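Local coordinates for protein ureidoglycolate hydrolase (Arabidopsis thaliana, PDB 4PXE) that hydrolyses (S)-ureidoglycolate to glyoxylate, ammonium and carbon dioxide as a manganese-dependent homodimer, in a step of purine breakdown that generates no urea, at residues His208-Gln211 with Gly212-Leu215; Gly246-Met250 with Pro251-Asp255. All coordinates share one frame; numbering follows the deposited sequence.

Contact 1 of 2, residues His208-Gln211 with Gly212-Leu215; sequences HIEQ and GPIL. With MN (manganese (II) ion), chain C.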
loop_
_atom_site.group_PDB
_atom_site.type_symbol
_atom_site.label_atom_id
_atom_site.label_comp_id
_atom_site.label_asym_id
_atom_site.label_seq_id
_atom_site.Cartn_x
_atom_site.Cartn_y
_atom_site.Cartn_z
ATOM N N HIS A 208 25.875 -5.750 19.066
ATOM C CA HIS A 208 24.746 -5.993 18.159
ATOM C C HIS A 208 24.647 -7.474 17.816
ATOM O O HIS A 208 25.665 -8.173 17.726
ATOM C CB HIS A 208 24.900 -5.154 16.866
ATOM C CG HIS A 208 23.603 -4.872 16.155
ATOM N ND1 HIS A 208 22.903 -5.833 15.454
ATOM C CD2 HIS A 208 22.878 -3.731 16.046
ATOM C CE1 HIS A 208 21.804 -5.300 14.948
ATOM N NE2 HIS A 208 21.766 -4.026 15.294
ATOM N N ILE A 209 23.427 -7.972 17.626
ATOM C CA ILE A 209 23.294 -9.325 17.088
ATOM C C ILE A 209 23.928 -9.396 15.698
ATOM O O ILE A 209 23.910 -8.420 14.938
ATOM C CB ILE A 209 21.835 -9.810 17.060
ATOM C CG1 ILE A 209 20.971 -8.925 16.146
ATOM C CG2 ILE A 209 21.266 -9.842 18.471
ATOM C CD1 ILE A 209 19.583 -9.531 15.822
ATOM N N GLU A 210 24.491 -10.550 15.361
ATOM C CA GLU A 210 25.190 -10.682 14.088
ATOM C C GLU A 210 24.308 -10.397 12.867
ATOM O O GLU A 210 24.786 -9.835 11.878
ATOM C CB GLU A 210 25.765 -12.096 13.944
ATOM C CG GLU A 210 26.514 -12.299 12.627
ATOM C CD GLU A 210 26.827 -13.746 12.326
ATOM O OE1 GLU A 210 26.992 -14.524 13.289
ATOM O OE2 GLU A 210 26.919 -14.104 11.127
ATOM N N GLN A 211 23.035 -10.800 12.927
ATOM C CA GLN A 211 22.140 -10.755 11.762
ATOM C C GLN A 211 22.681 -11.618 10.624
ATOM O O GLN A 211 22.473 -11.328 9.438
ATOM C CB GLN A 211 21.867 -9.310 11.320
ATOM C CG GLN A 211 21.360 -8.465 12.469
ATOM C CD GLN A 211 21.075 -7.033 12.087
ATOM O OE1 GLN A 211 21.995 -6.245 11.861
ATOM N NE2 GLN A 211 19.799 -6.666 12.067
ATOM N N GLY A 212 23.363 -12.696 11.003
ATOM C CA GLY A 212 23.831 -13.712 10.073
ATOM C C GLY A 212 24.059 -14.979 10.878
ATOM O O GLY A 212 23.974 -14.954 12.108
ATOM N N PRO A 213 24.342 -16.091 10.197
ATOM C CA PRO A 213 24.415 -17.398 10.852
ATOM C C PRO A 213 25.844 -17.841 11.166
ATOM O O PRO A 213 26.003 -18.951 11.658
ATOM C CB PRO A 213 23.833 -18.323 9.788
ATOM C CG PRO A 213 24.352 -17.721 8.510
ATOM C CD PRO A 213 24.312 -16.214 8.726
ATOM N N ILE A 214 26.843 -17.010 10.894
ATOM C CA ILE A 214 28.235 -17.455 10.949
ATOM C C ILE A 214 28.699 -17.876 12.343
ATOM O O ILE A 214 29.247 -18.971 12.508
ATOM C CB ILE A 214 29.195 -16.402 10.358
ATOM C CG1 ILE A 214 28.865 -16.141 8.885
ATOM C CG2 ILE A 214 30.649 -16.848 10.542
ATOM C CD1 ILE A 214 29.108 -17.320 7.982
ATOM N N LEU A 215 28.467 -17.040 13.349
ATOM C CA LEU A 215 28.917 -17.380 14.695
ATOM C C LEU A 215 28.205 -18.632 15.180
ATOM O O LEU A 215 28.831 -19.526 15.756
ATOM C CB LEU A 215 28.686 -16.220 15.667
ATOM C CG LEU A 215 29.492 -14.949 15.410
ATOM C CD1 LEU A 215 28.983 -13.835 16.302
ATOM C CD2 LEU A 215 30.993 -15.177 15.641
HETATM MN MN MN C . 20.322 -2.621 14.133
HETATM O O HOH W 1 21.420 -3.540 12.111
HETATM O O HOH W 2 22.041 -1.224 13.886
HETATM O O HOH W 3 19.060 -1.928 12.443
#
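The carboxylate of Glu210 lies against Gly212 and grips the first two backbone N-H groups of helix 214-218, one with each oxygen. Ile214 N gives a bent bond to OE2 (2.9 Å, 146° at the hydrogen), arriving at the syn lone pair. Leu215 N meets OE1 almost straight (2.9 Å, 167°), also from the syn side but tilted out of the carboxylate plane. This two-pronged hold fixes the rotation of the group. Glu210 reaches the helix because CG stands anti to the backbone N (chi1 -180°) and the chain stays extended beyond it. The carboxylate is packed closely onto the Gly212 peptide, with OE2 3.0 Å from Gly212 C. Leu215 adds an apolar flank, its CG 3.3 Å from Glu210 OE1. Gln211, in a left-handed backbone conformation, turns the chain between strand and helix, and its side chain heads the opposite way from that of Glu210, to the metal site. There its OE1 accepts from a water (2.8 Å) that is itself a manganese ligand, while NE2 is held by Ser401. His208 binds the same manganese through NE2 (2.3 Å); His92, Asp103 and three waters are the other ligands. Its ND1 donates to Ile209 O (2.8 Å) in the ring plane, which orients the imidazole. Residues 208-215 thus lead from the substrate-binding residues 208-211 of this M20 amidohydrolase directly into helix 214-218. His208 and Glu210 bond through their backbones to strand 389-394, whose Phe393 touches Glu210 and Leu215, and strand 369-374 packs Met372 against Glu210, Ile214 and Leu215.

Contact 2 of 2, residues Gly246-Met250 with Pro251-Asp255; sequences GAVLM and PYRND
Arg253 folds back over the turn and clasps Val248 O side-on with two nitrogens, NE and NH2, each 2.9 Å from that oxygen. The acceptor lies in the guanidinium plane for both bonds, but the two donors reach the oxygen from different directions: NH2 in the carbonyl plane, NE from above it. CG anti to the carbonyl carbon (chi1 -62°) and a chain extended from there to NE bring the head group back to residue 248. Met250, bent at chi2 and chi3, lays its sulfur over one face of the guanidinium, with SD 3.7 Å from Arg253 CZ. NH2 also makes a weak bond to Ala245 O, and NH1 donates to Thr282 OG1 of the second subunit. All three guanidinium nitrogens therefore have partners. The backbone forms two overlapping 3-10 turns: Tyr252 N donates to Leu249 O (3.0 Å) and Arg253 N to Met250 O (3.2 Å). Residues 246-255 belong to the dimerization region, and Arg253 is thought, from relatives, to be necessary for dimer formation, which fits its bond across the interface. The Tyr252 ring presents its edge to Leu249, CD2 lying 3.9 Å from Leu249 CB, while Pro251 CB sits above one ring face near the rim. Val248 CG1 rests on Arg253 CG at 3.8 Å. Beyond the turn, Asn254 OD1 accepts from Asn241 N and its ND2 donates to Lys333 O. Asp255 N-caps helix 256-272, OD1 taking Leu258 N and, weakly, Gly257 N; at the other end Gly246 N donates to His244 ND1.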
loop_
_atom_site.group_PDB
_atom_site.type_symbol
_atom_site.label_atom_id
_atom_site.label_comp_id
_atom_site.label_asym_id
_atom_site.label_seq_id
_atom_site.Cartn_x
_atom_site.Cartn_y
_atom_site.Cartn_z
ATOM N N GLY A 246 -11.187 -2.189 -17.571
ATOM C CA GLY A 246 -12.013 -2.960 -18.481
ATOM C C GLY A 246 -12.051 -2.391 -19.886
ATOM O O GLY A 246 -12.221 -3.122 -20.860
ATOM N N ALA A 247 -11.865 -1.082 -20.003
ATOM C CA ALA A 247 -12.144 -0.406 -21.265
ATOM C C ALA A 247 -10.924 0.050 -22.060
ATOM O O ALA A 247 -10.998 0.185 -23.285
ATOM C CB ALA A 247 -13.092 0.762 -21.026
ATOM N N VAL A 248 -9.806 0.311 -21.392
ATOM C CA VAL A 248 -8.611 0.716 -22.127
ATOM C C VAL A 248 -7.937 -0.518 -22.720
ATOM O O VAL A 248 -7.464 -1.396 -21.991
ATOM C CB VAL A 248 -7.614 1.479 -21.241
ATOM C CG1 VAL A 248 -6.407 1.901 -22.072
ATOM C CG2 VAL A 248 -8.294 2.692 -20.596
ATOM N N LEU A 249 -7.911 -0.600 -24.047
ATOM C CA LEU A 249 -7.361 -1.781 -24.695
ATOM C C LEU A 249 -5.842 -1.808 -24.540
ATOM O O LEU A 249 -5.197 -0.764 -24.425
ATOM C CB LEU A 249 -7.789 -1.828 -26.164
ATOM C CG LEU A 249 -9.317 -1.820 -26.329
ATOM C CD1 LEU A 249 -9.726 -1.975 -27.798
ATOM C CD2 LEU A 249 -10.002 -2.882 -25.461
ATOM N N MET A 250 -5.280 -3.012 -24.539
ATOM C CA MET A 250 -3.863 -3.189 -24.220
ATOM C C MET A 250 -2.867 -2.325 -25.023
ATOM O O MET A 250 -1.955 -1.759 -24.435
ATOM C CB MET A 250 -3.477 -4.676 -24.259
ATOM C CG MET A 250 -4.328 -5.575 -23.360
ATOM S SD MET A 250 -4.083 -5.337 -21.583
ATOM C CE MET A 250 -2.512 -6.172 -21.359
ATOM N N PRO A 251 -3.052 -2.194 -26.354
ATOM C CA PRO A 251 -2.083 -1.376 -27.107
ATOM C C PRO A 251 -2.028 0.104 -26.723
ATOM O O PRO A 251 -1.086 0.793 -27.113
ATOM C CB PRO A 251 -2.575 -1.497 -28.553
ATOM C CG PRO A 251 -3.324 -2.777 -28.598
ATOM C CD PRO A 251 -4.010 -2.859 -27.257
ATOM N N TYR A 252 -3.020 0.593 -25.984
ATOM C CA TYR A 252 -3.080 2.012 -25.658
ATOM C C TYR A 252 -2.611 2.330 -24.246
ATOM O O TYR A 252 -2.657 3.484 -23.819
ATOM C CB TYR A 252 -4.497 2.538 -25.879
ATOM C CG TYR A 252 -4.974 2.270 -27.283
ATOM C CD1 TYR A 252 -4.566 3.079 -28.336
ATOM C CD2 TYR A 252 -5.798 1.192 -27.563
ATOM C CE1 TYR A 252 -4.992 2.832 -29.629
ATOM C CE2 TYR A 252 -6.228 0.931 -28.853
ATOM C CZ TYR A 252 -5.818 1.754 -29.877
ATOM O OH TYR A 252 -6.248 1.499 -31.163
ATOM N N ARG A 253 -2.138 1.309 -23.536
ATOM C CA ARG A 253 -1.725 1.455 -22.143
ATOM C C ARG A 253 -0.282 1.912 -21.966
ATOM O O ARG A 253 0.550 1.766 -22.864
ATOM C CB ARG A 253 -1.928 0.127 -21.411
ATOM C CG ARG A 253 -3.385 -0.301 -21.395
ATOM C CD ARG A 253 -3.581 -1.588 -20.617
ATOM N NE ARG A 253 -5.001 -1.899 -20.508
ATOM C CZ ARG A 253 -5.543 -2.635 -19.545
ATOM N NH1 ARG A 253 -4.785 -3.134 -18.578
ATOM N NH2 ARG A 253 -6.860 -2.845 -19.541
ATOM N N ASN A 254 -0.021 2.480 -20.793
ATOM C CA ASN A 254 1.332 2.732 -20.317
ATOM C C ASN A 254 1.323 2.489 -18.806
ATOM O O ASN A 254 1.303 3.409 -17.986
ATOM C CB ASN A 254 1.885 4.106 -20.773
ATOM C CG ASN A 254 1.105 5.302 -20.239
ATOM O OD1 ASN A 254 -0.079 5.212 -19.897
ATOM N ND2 ASN A 254 1.778 6.441 -20.174
ATOM N N ASP A 255 1.285 1.198 -18.480
ATOM C CA ASP A 255 0.983 0.702 -17.139
ATOM C C ASP A 255 2.181 0.888 -16.207
ATOM O O ASP A 255 3.206 0.224 -16.371
ATOM C CB ASP A 255 0.594 -0.781 -17.256
ATOM C CG ASP A 255 0.055 -1.381 -15.960
ATOM O OD1 ASP A 255 0.559 -1.068 -14.863
ATOM O OD2 ASP A 255 -0.879 -2.207 -16.057
#

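Overall arrangement
Contacts 1 and 2 follow each other along the chain, yet their centres lie 48 Å apart and their nearest atoms about 34 Å. Strand 222-239 leads from the first towards the second. Residues 208-215 belong to the part that holds the manganese ions, at the end of strand 201-209; residues 246-255 lie between strand 243-244 and helix 256-272, at the far end of the elongated dimerization region. Dimer formation brings contact 2 of one subunit to contact 1 of the other: Ala247 of one subunit packs on Gln211 of the other, and substrate-binding His244 also reaches that Gln211. This is consistent with an active site built from both subunits, to which the partner contributes His244 just ahead of its loop 246-255.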